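Local coordinates for uncharacterized protein YfeY (Escherichia coli, PDB 2QZB) that is of unknown function and, carrying a signal sequence and a lipoprotein-type motif in its full-length form, is probably exported and anchored to a membrane, at residues V62-N67 and V84-I89; A122-A127 and H132-F137; E140-E145 and D151-N156; L30-I35 and Y43-G48; Q19-L24 and S80-L85. One frame throughout, in Å; residues are numbered along the deposited sequence.

Interaction 1: residues V62-N67 and V84-I89; sequences VMKGDN and VLDSDI
Lys64 sends CG away from its backbone N (chi1 -170°) and then bends at chi3, which carries its amine across to two aspartates of the 84-89 loop. Together Lys64, Asp86 and Asp88 form a salt-bridge network, set where Lys64 opens the type II' turn Lys64-Asn67 that links strands 55-64 and 67-73 of the large antiparallel sheet. Lys64 NZ lies 2.7 Å from Asp88 OD1 and 2.9 Å from Asp86 OD1, and it meets each oxygen from above the carboxylate plane. Short of the amine, Lys64 CD rests 3.6 Å from Asp86 OD2, the long aliphatic chain crossing the Asp86 side chain at about a right angle. A lysine suits this place because its reach lets a residue in the turn at the end of two neighbouring strands bridge to the loop, although Lys64 CA and Asp86 CA are 7.7 Å apart. Asp86 is buried, its OD2 hydrogen-bonded to Tyr43 OH. A methionine in place of Lys64 would probably leave the two neighbouring carboxylates without their shared positive mate and the loop less firmly tied to the turn. The short aspartate side chain also lets Asp86 OD1 reach back to close an Asx turn, accepting from Asp88 N at 3.0 Å on the face of its carboxylate opposite to the one that Lys64 NZ meets.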
# COMPACT_ATOMS: atom_id res chain seq x y z
N VAL A 62 5.82 -3.34 -10.09
CA VAL A 62 4.99 -3.08 -11.22
C VAL A 62 5.26 -1.62 -11.56
O VAL A 62 5.13 -0.75 -10.73
CB VAL A 62 3.52 -3.29 -10.86
CG1 VAL A 62 2.64 -2.91 -12.03
CG2 VAL A 62 3.26 -4.77 -10.44
N MET A 63 5.66 -1.36 -12.79
CA MET A 63 6.19 -0.05 -13.13
C MET A 63 5.21 0.70 -14.02
O MET A 63 4.64 0.13 -14.95
CB MET A 63 7.54 -0.18 -13.86
CG MET A 63 8.65 -0.98 -13.09
SD MET A 63 9.11 -0.22 -11.51
CE MET A 63 9.91 1.29 -11.99
N LYS A 64 5.04 1.97 -13.74
CA LYS A 64 4.17 2.82 -14.54
C LYS A 64 5.05 3.96 -15.00
O LYS A 64 5.41 4.84 -14.23
CB LYS A 64 2.98 3.32 -13.75
CG LYS A 64 1.91 4.02 -14.64
CD LYS A 64 0.66 4.43 -13.88
CE LYS A 64 0.80 5.82 -13.26
NZ LYS A 64 -0.57 6.44 -13.00
N GLY A 65 5.48 3.86 -16.25
CA GLY A 65 6.59 4.68 -16.73
C GLY A 65 7.83 4.46 -15.90
O GLY A 65 8.26 3.31 -15.67
N ASP A 66 8.35 5.57 -15.39
CA ASP A 66 9.59 5.67 -14.65
C ASP A 66 9.45 5.32 -13.15
O ASP A 66 10.46 5.27 -12.40
CB ASP A 66 10.09 7.14 -14.76
CG ASP A 66 8.90 8.18 -14.95
OD1 ASP A 66 8.99 9.31 -14.40
OD2 ASP A 66 7.90 7.89 -15.67
N ASN A 67 8.21 5.12 -12.73
CA ASN A 67 7.84 5.12 -11.31
C ASN A 67 7.21 3.78 -10.90
O ASN A 67 6.53 3.11 -11.69
CB ASN A 67 6.81 6.22 -11.04
CG ASN A 67 7.39 7.64 -11.07
OD1 ASN A 67 8.44 7.95 -10.48
ND2 ASN A 67 6.67 8.51 -11.73
N VAL A 84 0.34 -0.16 -3.06
CA VAL A 84 -0.13 0.49 -4.28
C VAL A 84 0.29 1.94 -4.19
O VAL A 84 0.03 2.62 -3.19
CB VAL A 84 -1.65 0.35 -4.51
CG1 VAL A 84 -2.11 1.08 -5.83
CG2 VAL A 84 -2.05 -1.12 -4.60
N LEU A 85 0.99 2.41 -5.21
CA LEU A 85 1.37 3.82 -5.26
C LEU A 85 0.78 4.53 -6.48
O LEU A 85 0.94 5.73 -6.64
CB LEU A 85 2.89 3.93 -5.28
CG LEU A 85 3.65 3.26 -4.12
CD1 LEU A 85 3.96 1.77 -4.32
CD2 LEU A 85 4.93 3.96 -3.98
N ASP A 86 0.13 3.76 -7.34
CA ASP A 86 -0.51 4.25 -8.56
C ASP A 86 -1.78 5.00 -8.18
O ASP A 86 -2.73 4.42 -7.59
CB ASP A 86 -0.89 3.05 -9.43
CG ASP A 86 -1.40 3.45 -10.82
OD1 ASP A 86 -1.71 4.64 -11.09
OD2 ASP A 86 -1.49 2.52 -11.65
N SER A 87 -1.79 6.30 -8.52
CA SER A 87 -2.89 7.16 -8.09
C SER A 87 -4.18 6.76 -8.79
O SER A 87 -5.25 7.04 -8.30
CB SER A 87 -2.55 8.64 -8.31
OG SER A 87 -2.34 8.85 -9.70
N ASP A 88 -4.06 6.08 -9.93
CA ASP A 88 -5.20 5.55 -10.66
C ASP A 88 -5.88 4.31 -10.06
O ASP A 88 -6.91 3.87 -10.58
CB ASP A 88 -4.81 5.23 -12.10
CG ASP A 88 -4.25 6.45 -12.84
OD1 ASP A 88 -3.24 6.27 -13.58
OD2 ASP A 88 -4.82 7.55 -12.66
N ILE A 89 -5.33 3.74 -9.00
CA ILE A 89 -5.98 2.58 -8.38
C ILE A 89 -6.49 3.00 -7.01
O ILE A 89 -5.68 3.18 -6.10
CB ILE A 89 -4.96 1.40 -8.24
CG1 ILE A 89 -4.39 1.07 -9.63
CG2 ILE A 89 -5.60 0.17 -7.51
CD1 ILE A 89 -3.34 0.03 -9.61

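Interaction 2: residues A122-A127 and H132-F137; sequences AVECKA and HISYQF
Cys125 and Tyr135 form a hydrogen-bonded pair at the heart of this antiparallel hairpin, with Cys125 N to Tyr135 O at 2.9 Å and the return bond, Tyr135 N to Cys125 O, at 2.8 Å. The packed face carries Val123, Cys125, Tyr135 and Phe137. Cys125 SG, already tied to Cys112 by a disulfide, comes obliquely to the Phe137 ring, 3.8 Å from Phe137 CE1. Near the turn Ala127 CB lies 3.6 Å from Tyr135 CZ, a methyl small enough to approach the ring at a slant; the Tyr135 hydroxyl bonds to Thr93. The other face is polar and partly exposed. There Glu124 CG stands anti to its backbone N (chi1 -171°) and Gln136 CG beside its own (chi1 -62°), which lets Gln136 NE2 give a hydrogen bond to Glu124 OE1 (3.0 Å) on the anti side, while OE2 makes a salt bridge with Arg165. Glutamate serves both partners, and a leucine in its place would probably leave Arg165 without this counter-charge and the Gln136 amide freer to turn. Strand 123-126 lies between 112-114 and 133-138, the latter flanked by 158-165; against the packed face lies helix 101-104, whose Phe101 meets Phe137 edge-to-face and whose Leu104 touches the Phe137 side chain.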
# COMPACT_ATOMS: atom_id res chain seq x y z
N ALA A 122 6.41 8.38 7.20
CA ALA A 122 5.00 8.01 6.94
C ALA A 122 4.31 7.37 8.16
O ALA A 122 4.93 6.73 9.00
CB ALA A 122 4.90 7.06 5.74
N VAL A 123 3.00 7.53 8.21
CA VAL A 123 2.16 6.98 9.26
C VAL A 123 1.22 6.01 8.55
O VAL A 123 0.71 6.32 7.46
CB VAL A 123 1.41 8.11 9.97
CG1 VAL A 123 0.45 7.56 11.03
CG2 VAL A 123 2.41 9.01 10.66
N GLU A 124 1.02 4.84 9.15
CA GLU A 124 0.15 3.84 8.57
C GLU A 124 -1.08 3.60 9.45
O GLU A 124 -0.94 3.39 10.66
CB GLU A 124 0.92 2.54 8.42
CG GLU A 124 0.20 1.46 7.65
CD GLU A 124 1.06 0.25 7.47
OE1 GLU A 124 2.27 0.41 7.15
OE2 GLU A 124 0.54 -0.85 7.69
N CYS A 125 -2.25 3.58 8.81
CA CYS A 125 -3.56 3.48 9.48
C CYS A 125 -4.41 2.42 8.83
O CYS A 125 -4.50 2.36 7.61
CB CYS A 125 -4.35 4.81 9.39
SG CYS A 125 -3.51 6.36 9.95
N LYS A 126 -5.11 1.62 9.63
CA LYS A 126 -5.99 0.60 9.09
C LYS A 126 -7.23 1.26 8.56
O LYS A 126 -7.74 2.24 9.13
CB LYS A 126 -6.38 -0.45 10.15
CG LYS A 126 -5.25 -0.84 11.09
CD LYS A 126 -5.60 -0.48 12.56
CE LYS A 126 -4.58 -1.04 13.56
NZ LYS A 126 -4.61 -0.29 14.87
N ALA A 127 -7.71 0.73 7.46
CA ALA A 127 -8.92 1.20 6.86
C ALA A 127 -10.09 0.76 7.75
O ALA A 127 -10.12 -0.39 8.23
CB ALA A 127 -9.06 0.62 5.50
N HIS A 132 -7.92 -6.19 5.78
CA HIS A 132 -6.75 -6.37 4.89
C HIS A 132 -6.11 -5.10 4.38
O HIS A 132 -4.97 -5.15 3.95
CB HIS A 132 -7.13 -7.28 3.71
CG HIS A 132 -7.53 -8.65 4.13
ND1 HIS A 132 -8.85 -9.05 4.21
CD2 HIS A 132 -6.78 -9.69 4.57
CE1 HIS A 132 -8.89 -10.29 4.66
NE2 HIS A 132 -7.65 -10.71 4.87
N ILE A 133 -6.82 -3.97 4.45
CA ILE A 133 -6.36 -2.69 3.85
C ILE A 133 -5.90 -1.67 4.89
O ILE A 133 -6.55 -1.49 5.95
CB ILE A 133 -7.47 -2.09 2.91
CG1 ILE A 133 -7.88 -3.11 1.85
CG2 ILE A 133 -7.03 -0.75 2.24
CD1 ILE A 133 -9.20 -2.70 1.11
N SER A 134 -4.76 -1.02 4.59
CA SER A 134 -4.18 0.05 5.37
C SER A 134 -3.82 1.17 4.40
O SER A 134 -3.68 0.91 3.21
CB SER A 134 -2.88 -0.41 6.03
OG SER A 134 -3.12 -1.49 6.93
N TYR A 135 -3.65 2.38 4.92
CA TYR A 135 -3.23 3.54 4.12
C TYR A 135 -1.98 4.07 4.78
O TYR A 135 -1.91 4.15 6.02
CB TYR A 135 -4.32 4.64 4.13
CG TYR A 135 -5.73 4.16 3.83
CD1 TYR A 135 -6.04 3.51 2.64
CD2 TYR A 135 -6.78 4.39 4.73
CE1 TYR A 135 -7.32 3.05 2.38
CE2 TYR A 135 -8.07 3.97 4.46
CZ TYR A 135 -8.33 3.31 3.29
OH TYR A 135 -9.62 2.91 2.99
N GLN A 136 -0.98 4.43 4.01
CA GLN A 136 0.10 5.24 4.58
C GLN A 136 -0.11 6.69 4.20
O GLN A 136 -0.65 6.99 3.12
CB GLN A 136 1.51 4.77 4.13
CG GLN A 136 1.87 3.34 4.56
CD GLN A 136 3.37 3.01 4.40
OE1 GLN A 136 4.14 3.78 3.80
NE2 GLN A 136 3.78 1.86 4.94
N PHE A 137 0.31 7.59 5.09
CA PHE A 137 0.10 9.03 4.90
C PHE A 137 1.46 9.69 4.88
O PHE A 137 2.38 9.21 5.54
CB PHE A 137 -0.76 9.61 6.04
CG PHE A 137 -2.21 9.22 5.94
CD1 PHE A 137 -2.67 8.03 6.49
CD2 PHE A 137 -3.10 10.02 5.25
CE1 PHE A 137 -3.99 7.65 6.36
CE2 PHE A 137 -4.41 9.66 5.13
CZ PHE A 137 -4.86 8.46 5.66

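Interaction 3: residues E140-E145 and D151-N156; sequences EWRGPE and DDTLKN
Thr153 meets the 140-145 loop with both branches of its side chain. The methyl Thr153 CG2 lies 3.1 Å from Glu140 O, while Thr153 OG1 sits 3.4 Å from Arg142 CB and 3.5 Å from Arg142 CD. Chi1 of -64° places CG2 anti to the backbone N and OG1 beside it, which sets the methyl toward Glu140 and the hydroxyl oxygen along the Arg142 chain. The two side chains cross at a slant, with OG1 near the plane of the guanidinium, at its edge. A beta-branched residue suits the site, since its two branches leave CB together and each meets a different part of the loop. Further out, Arg142 bends at chi2 and chi3 to bring Arg142 NH2 back to Glu140 OE1, a salt bridge of 3.2 Å that folds the loop's exposed charges over on each other. The Glu140 carbonyl is also a hydrogen-bond acceptor for Trp157 NE1. Trp141 steadies the loop beyond, Trp141 NE1 donating to Pro144 O at 3.1 Å, while Gly143 takes a phi of 81°, which residues with a CB seldom adopt. The arrangement is a surface loop, following strand 133-138, folded back against the short helix 151-154 that precedes strand 158-165.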
# COMPACT_ATOMS: atom_id res chain seq x y z
N GLU A 140 4.18 17.20 6.01
CA GLU A 140 5.27 17.86 6.75
C GLU A 140 5.45 17.28 8.14
O GLU A 140 4.50 17.27 8.93
CB GLU A 140 5.01 19.38 6.85
CG GLU A 140 6.23 20.23 7.29
CD GLU A 140 6.05 21.75 6.97
OE1 GLU A 140 4.96 22.12 6.45
OE2 GLU A 140 6.98 22.55 7.26
N TRP A 141 6.66 16.82 8.44
CA TRP A 141 6.96 16.33 9.78
C TRP A 141 7.13 17.48 10.76
O TRP A 141 7.60 18.57 10.39
CB TRP A 141 8.19 15.43 9.80
CG TRP A 141 8.30 14.63 11.07
CD1 TRP A 141 8.87 15.03 12.25
CD2 TRP A 141 7.81 13.30 11.28
NE1 TRP A 141 8.74 14.02 13.19
CE2 TRP A 141 8.11 12.95 12.62
CE3 TRP A 141 7.14 12.37 10.47
CZ2 TRP A 141 7.77 11.72 13.16
CZ3 TRP A 141 6.80 11.14 11.01
CH2 TRP A 141 7.13 10.82 12.33
N ARG A 142 6.71 17.23 12.00
CA ARG A 142 6.76 18.18 13.09
C ARG A 142 7.01 17.35 14.35
O ARG A 142 6.47 16.25 14.46
CB ARG A 142 5.42 18.89 13.19
CG ARG A 142 5.48 20.31 13.67
CD ARG A 142 4.38 21.14 13.00
NE ARG A 142 4.88 21.75 11.78
CZ ARG A 142 4.21 21.88 10.63
NH1 ARG A 142 2.97 21.42 10.49
NH2 ARG A 142 4.82 22.46 9.61
N GLY A 143 7.84 17.86 15.26
CA GLY A 143 8.17 17.18 16.52
C GLY A 143 9.24 16.10 16.41
O GLY A 143 9.79 15.89 15.33
N PRO A 144 9.54 15.41 17.55
CA PRO A 144 10.48 14.28 17.62
C PRO A 144 10.24 13.24 16.54
O PRO A 144 9.11 13.02 16.13
CB PRO A 144 10.20 13.67 18.99
CG PRO A 144 9.77 14.84 19.82
CD PRO A 144 8.98 15.73 18.87
N GLU A 145 11.32 12.60 16.11
CA GLU A 145 11.31 11.77 14.92
C GLU A 145 10.88 10.30 15.16
O GLU A 145 10.54 9.59 14.22
CB GLU A 145 12.71 11.86 14.28
CG GLU A 145 12.84 11.36 12.85
CD GLU A 145 13.97 12.05 12.12
OE1 GLU A 145 13.92 13.31 12.01
OE2 GLU A 145 14.90 11.35 11.65
N ASP A 151 -2.12 15.18 16.01
CA ASP A 151 -3.33 15.31 15.20
C ASP A 151 -3.40 16.62 14.38
O ASP A 151 -3.92 16.61 13.27
CB ASP A 151 -4.59 15.13 16.07
CG ASP A 151 -4.65 13.77 16.79
OD1 ASP A 151 -4.25 12.73 16.21
OD2 ASP A 151 -5.12 13.75 17.96
N ASP A 152 -2.91 17.74 14.93
CA ASP A 152 -2.94 19.02 14.18
C ASP A 152 -2.01 19.07 12.97
O ASP A 152 -2.28 19.81 12.01
CB ASP A 152 -2.60 20.23 15.06
CG ASP A 152 -3.71 20.61 15.99
OD1 ASP A 152 -4.80 21.01 15.51
OD2 ASP A 152 -3.49 20.51 17.22
N THR A 153 -0.89 18.38 13.06
CA THR A 153 -0.00 18.21 11.91
C THR A 153 -0.61 17.24 10.90
O THR A 153 -0.70 17.55 9.70
CB THR A 153 1.36 17.63 12.33
OG1 THR A 153 2.02 18.55 13.19
CG2 THR A 153 2.25 17.37 11.09
N LEU A 154 -1.01 16.07 11.40
CA LEU A 154 -1.54 15.00 10.55
C LEU A 154 -2.78 15.38 9.74
O LEU A 154 -2.97 14.81 8.68
CB LEU A 154 -1.81 13.73 11.35
CG LEU A 154 -0.59 13.02 11.93
CD1 LEU A 154 -1.05 11.77 12.71
CD2 LEU A 154 0.40 12.65 10.83
N LYS A 155 -3.59 16.33 10.21
CA LYS A 155 -4.87 16.61 9.54
C LYS A 155 -4.68 16.96 8.06
O LYS A 155 -5.51 16.61 7.23
CB LYS A 155 -5.73 17.67 10.27
CG LYS A 155 -5.07 19.03 10.40
CD LYS A 155 -5.92 20.05 11.22
CE LYS A 155 -5.60 21.49 10.74
NZ LYS A 155 -5.71 22.59 11.78
N ASN A 156 -3.53 17.57 7.75
CA ASN A 156 -3.16 18.00 6.41
C ASN A 156 -2.33 16.97 5.61
O ASN A 156 -1.98 17.20 4.43
CB ASN A 156 -2.38 19.33 6.51
CG ASN A 156 -3.20 20.43 7.20
OD1 ASN A 156 -4.37 20.65 6.85
ND2 ASN A 156 -2.59 21.09 8.19

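Interaction 4: residues L30-I35 and Y43-G48; sequences LQEQAI and YRLRSG
Glu32 OE2 takes a hydrogen bond of 2.8 Å from a water, which reaches on to Leu45 O in a weak second bond of 3.3 Å and so joins the start of a helix to an outermost strand of the sheet. The carboxylate belongs to an exposed residue and is well suited to this open edge of the contact, where its charge can stay in solvent while its methylenes turn inward. Glu32 CG lies 3.7 Å from Leu45 CD2, and the two side chains run past each other in opposite directions. Leu45 CD2 is also 3.7 Å from Glu32 O. Here helix 32-38, with Gln31 as its N-cap residue, packs on strand 44-52 of the large antiparallel sheet. Leu45 is the residue that bridges them, and leucine suits the task through its forked end: CG stands anti to the backbone N (chi1 -171°), which carries the fork toward the helix, CD2 to Glu32 and both methyls near Ile35. Leu45 CD1 lies 3.8 Å from Ile35 CG2, where the two side chains cross at about a right angle. The beta-branched Ile35 is buried, and also rests on Phe60 and Ile72, from the next two strands of the sheet.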
# COMPACT_ATOMS: atom_id res chain seq x y z
N LEU A 30 3.73 -15.99 -6.80
CA LEU A 30 4.65 -14.91 -6.94
C LEU A 30 5.61 -15.19 -8.10
O LEU A 30 6.77 -15.54 -7.91
CB LEU A 30 5.39 -14.63 -5.64
CG LEU A 30 6.17 -13.32 -5.65
CD1 LEU A 30 5.23 -12.16 -5.37
CD2 LEU A 30 7.29 -13.39 -4.67
N GLN A 31 5.09 -15.03 -9.32
CA GLN A 31 5.83 -15.41 -10.51
C GLN A 31 5.55 -14.43 -11.63
O GLN A 31 4.44 -13.94 -11.73
CB GLN A 31 5.45 -16.84 -10.94
CG GLN A 31 5.95 -17.94 -9.95
CD GLN A 31 7.45 -18.13 -9.97
OE1 GLN A 31 8.08 -18.30 -8.92
NE2 GLN A 31 8.03 -18.12 -11.15
N GLU A 32 6.54 -14.16 -12.47
CA GLU A 32 6.42 -13.18 -13.52
C GLU A 32 5.15 -13.31 -14.36
O GLU A 32 4.41 -12.35 -14.50
CB GLU A 32 7.67 -13.17 -14.43
CG GLU A 32 7.65 -11.95 -15.36
CD GLU A 32 8.94 -11.74 -16.15
OE1 GLU A 32 9.52 -12.72 -16.66
OE2 GLU A 32 9.35 -10.56 -16.25
N GLN A 33 4.89 -14.49 -14.93
CA GLN A 33 3.78 -14.62 -15.89
C GLN A 33 2.40 -14.60 -15.22
O GLN A 33 1.40 -14.12 -15.78
CB GLN A 33 3.98 -15.86 -16.79
CG GLN A 33 4.24 -15.53 -18.30
CD GLN A 33 5.67 -15.13 -18.65
OE1 GLN A 33 6.08 -15.25 -19.80
NE2 GLN A 33 6.44 -14.65 -17.67
N ALA A 34 2.35 -15.09 -13.98
CA ALA A 34 1.10 -15.06 -13.21
C ALA A 34 0.68 -13.62 -12.91
O ALA A 34 -0.46 -13.25 -13.07
CB ALA A 34 1.28 -15.82 -11.94
N ILE A 35 1.62 -12.81 -12.48
CA ILE A 35 1.35 -11.40 -12.19
C ILE A 35 0.98 -10.63 -13.47
O ILE A 35 0.01 -9.89 -13.49
CB ILE A 35 2.57 -10.80 -11.47
CG1 ILE A 35 2.62 -11.38 -10.07
CG2 ILE A 35 2.58 -9.21 -11.50
CD1 ILE A 35 4.02 -11.39 -9.52
N TYR A 43 1.49 -1.60 -17.86
CA TYR A 43 2.59 -1.63 -16.90
C TYR A 43 3.76 -2.39 -17.47
O TYR A 43 3.60 -3.17 -18.39
CB TYR A 43 2.15 -2.38 -15.64
CG TYR A 43 1.05 -1.70 -14.84
CD1 TYR A 43 1.22 -0.44 -14.31
CD2 TYR A 43 -0.17 -2.35 -14.63
CE1 TYR A 43 0.23 0.16 -13.57
CE2 TYR A 43 -1.16 -1.76 -13.91
CZ TYR A 43 -0.94 -0.51 -13.37
OH TYR A 43 -1.93 0.08 -12.63
N ARG A 44 4.93 -2.14 -16.88
CA ARG A 44 6.10 -2.99 -17.00
C ARG A 44 6.29 -3.67 -15.64
O ARG A 44 5.66 -3.30 -14.64
CB ARG A 44 7.33 -2.11 -17.33
CG ARG A 44 7.48 -1.73 -18.84
CD ARG A 44 6.30 -0.91 -19.40
NE ARG A 44 6.61 -0.41 -20.75
CZ ARG A 44 7.08 0.81 -21.03
NH1 ARG A 44 7.33 1.72 -20.08
NH2 ARG A 44 7.32 1.13 -22.30
N LEU A 45 7.17 -4.66 -15.59
CA LEU A 45 7.39 -5.48 -14.40
C LEU A 45 8.90 -5.70 -14.19
O LEU A 45 9.64 -5.95 -15.17
CB LEU A 45 6.66 -6.82 -14.59
CG LEU A 45 6.54 -7.78 -13.40
CD1 LEU A 45 5.73 -7.18 -12.21
CD2 LEU A 45 5.90 -9.06 -13.87
N ARG A 46 9.36 -5.59 -12.95
CA ARG A 46 10.75 -5.68 -12.59
C ARG A 46 10.79 -6.61 -11.37
O ARG A 46 9.79 -6.76 -10.72
CB ARG A 46 11.14 -4.29 -12.11
CG ARG A 46 12.47 -3.93 -12.30
CD ARG A 46 12.51 -2.47 -12.49
NE ARG A 46 12.41 -1.68 -11.26
CZ ARG A 46 13.04 -0.52 -11.13
NH1 ARG A 46 13.78 -0.06 -12.14
NH2 ARG A 46 12.94 0.17 -10.01
N SER A 47 11.93 -7.23 -11.06
CA SER A 47 11.99 -8.07 -9.87
C SER A 47 13.17 -7.74 -8.98
O SER A 47 14.05 -6.98 -9.33
CB SER A 47 11.90 -9.57 -10.18
OG SER A 47 13.02 -10.06 -10.91
N GLY A 48 13.17 -8.35 -7.80
CA GLY A 48 14.21 -8.10 -6.82
C GLY A 48 14.11 -9.14 -5.69
O GLY A 48 13.20 -9.96 -5.66
O HOH W 1 11.41 -8.60 -16.08

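Interaction 5: residues Q19-L24 and S80-L85; sequences QGVGEL and SRIDVL
Val21 and Ile82 make the main apolar contact, Val21 CG2 lying 3.7 Å from Ile82 CD1 and 3.8 Å from Ile82 CG2, so that one methyl is lodged against both branches of the isoleucine. Val21 CG2 is also 4.0 Å from Val84 CG2. Ile82 puts CG1 anti to its carbonyl carbon (chi1 -57°), and the chain then runs on to bring Ile82 CD1 within 3.9 Å of Leu24 CB. All four residues are buried, and aliphatic side chains suit them, three being beta-branched and at home in or beside strands. In the fold, a small two-stranded antiparallel unit, 16-17 with 20-21, is laid on one face of the large sheet, over strand 81-84 and against Met70 of the adjoining strand. Backbone hydrogen bonds shape the turn that leaves this unit: Val21 and Leu24 hydrogen-bond in both directions around a type II' turn, whose second position, with phi 59°, is readily taken by Gly22. Ionic bonds occupy the far side of strand 81-84, where Asp83 points away from the apolar contact. Arg81 grips that carboxylate side-on, Arg81 NE giving a bond of 2.7 Å to the syn lone pair of Asp83 OD2 and Arg81 NH1 one of 2.8 Å to Asp83 OD1.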
# COMPACT_ATOMS: atom_id res chain seq x y z
N GLN A 19 -9.98 -8.79 -1.07
CA GLN A 19 -9.42 -9.92 -1.83
C GLN A 19 -8.10 -9.68 -2.57
O GLN A 19 -7.46 -10.62 -3.02
CB GLN A 19 -10.41 -10.41 -2.89
CG GLN A 19 -11.85 -10.56 -2.41
CD GLN A 19 -12.65 -9.23 -2.47
OE1 GLN A 19 -12.62 -8.51 -3.48
NE2 GLN A 19 -13.38 -8.93 -1.39
N GLY A 20 -7.70 -8.43 -2.76
CA GLY A 20 -6.44 -8.15 -3.45
C GLY A 20 -6.54 -6.89 -4.27
O GLY A 20 -7.24 -5.96 -3.90
N VAL A 21 -5.79 -6.86 -5.35
CA VAL A 21 -5.69 -5.69 -6.22
C VAL A 21 -6.03 -6.24 -7.59
O VAL A 21 -5.27 -7.01 -8.17
CB VAL A 21 -4.30 -5.06 -6.18
CG1 VAL A 21 -4.21 -3.84 -7.11
CG2 VAL A 21 -3.95 -4.67 -4.74
N GLY A 22 -7.22 -5.90 -8.08
CA GLY A 22 -7.71 -6.47 -9.35
C GLY A 22 -7.78 -7.98 -9.23
O GLY A 22 -8.49 -8.51 -8.39
N GLU A 23 -7.01 -8.69 -10.05
CA GLU A 23 -7.00 -10.15 -10.00
C GLU A 23 -5.77 -10.69 -9.25
O GLU A 23 -5.56 -11.89 -9.17
CB GLU A 23 -7.12 -10.74 -11.42
CG GLU A 23 -8.14 -10.00 -12.35
CD GLU A 23 -9.62 -10.07 -11.89
OE1 GLU A 23 -10.45 -10.66 -12.62
OE2 GLU A 23 -9.99 -9.50 -10.82
N LEU A 24 -4.98 -9.80 -8.68
CA LEU A 24 -3.88 -10.18 -7.79
C LEU A 24 -4.47 -10.49 -6.41
O LEU A 24 -5.08 -9.64 -5.79
CB LEU A 24 -2.86 -9.07 -7.70
CG LEU A 24 -2.15 -8.61 -8.97
CD1 LEU A 24 -1.42 -7.31 -8.72
CD2 LEU A 24 -1.15 -9.68 -9.46
N SER A 80 1.48 -12.16 -0.57
CA SER A 80 0.99 -11.88 0.78
C SER A 80 0.84 -10.38 1.14
O SER A 80 0.24 -10.04 2.17
CB SER A 80 1.90 -12.55 1.80
OG SER A 80 3.17 -11.98 1.70
N ARG A 81 1.37 -9.49 0.28
CA ARG A 81 1.28 -8.04 0.48
C ARG A 81 1.45 -7.35 -0.88
O ARG A 81 2.27 -7.82 -1.73
CB ARG A 81 2.36 -7.54 1.45
CG ARG A 81 2.39 -5.99 1.67
CD ARG A 81 3.43 -5.55 2.69
NE ARG A 81 3.64 -4.11 2.67
CZ ARG A 81 4.21 -3.39 3.64
NH1 ARG A 81 4.37 -2.08 3.48
NH2 ARG A 81 4.65 -3.97 4.75
N ILE A 82 0.68 -6.26 -1.08
CA ILE A 82 0.80 -5.40 -2.30
C ILE A 82 0.70 -3.98 -1.80
O ILE A 82 -0.30 -3.62 -1.15
CB ILE A 82 -0.33 -5.63 -3.33
CG1 ILE A 82 -0.38 -7.10 -3.77
CG2 ILE A 82 -0.15 -4.67 -4.58
CD1 ILE A 82 -1.77 -7.60 -4.27
N ASP A 83 1.75 -3.19 -2.03
CA ASP A 83 1.69 -1.75 -1.78
C ASP A 83 1.35 -1.02 -3.08
O ASP A 83 1.99 -1.26 -4.10
CB ASP A 83 3.03 -1.26 -1.26
CG ASP A 83 3.46 -1.98 0.03
OD1 ASP A 83 4.19 -1.38 0.82
OD2 ASP A 83 3.07 -3.16 0.23
N VAL A 84 0.34 -0.16 -3.06
CA VAL A 84 -0.13 0.49 -4.28
C VAL A 84 0.29 1.94 -4.19
O VAL A 84 0.03 2.62 -3.19
CB VAL A 84 -1.65 0.35 -4.51
CG1 VAL A 84 -2.11 1.08 -5.83
CG2 VAL A 84 -2.05 -1.12 -4.60
N LEU A 85 0.99 2.41 -5.21
CA LEU A 85 1.37 3.82 -5.26
C LEU A 85 0.78 4.53 -6.48
O LEU A 85 0.94 5.73 -6.64
CB LEU A 85 2.89 3.93 -5.28
CG LEU A 85 3.65 3.26 -4.12
CD1 LEU A 85 3.96 1.77 -4.32
CD2 LEU A 85 4.93 3.96 -3.98

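From the N terminus, interaction 5 opens first: residues 19-24 meet 80-85 after a long excursion through helix 32-38 and three strands of the large sheet. Interaction 4 nests within that loop and closes a short one, setting helix 32-38 on strand 44-52; its Ile35 touches Leu24 of interaction 5. Interaction 1 opens inside the same excursion and ends on the same part of the chain, sharing Val84 and Leu85 with interaction 5, while Met63 and Arg44 pair its strand with that of interaction 4. Interactions 2 and 3 follow in series, a beta hairpin and then a loop folded back on helix 151-154; Val123 touches Leu154 between them. Interactions 3 and 4 lie on opposite sides of the chain's centre.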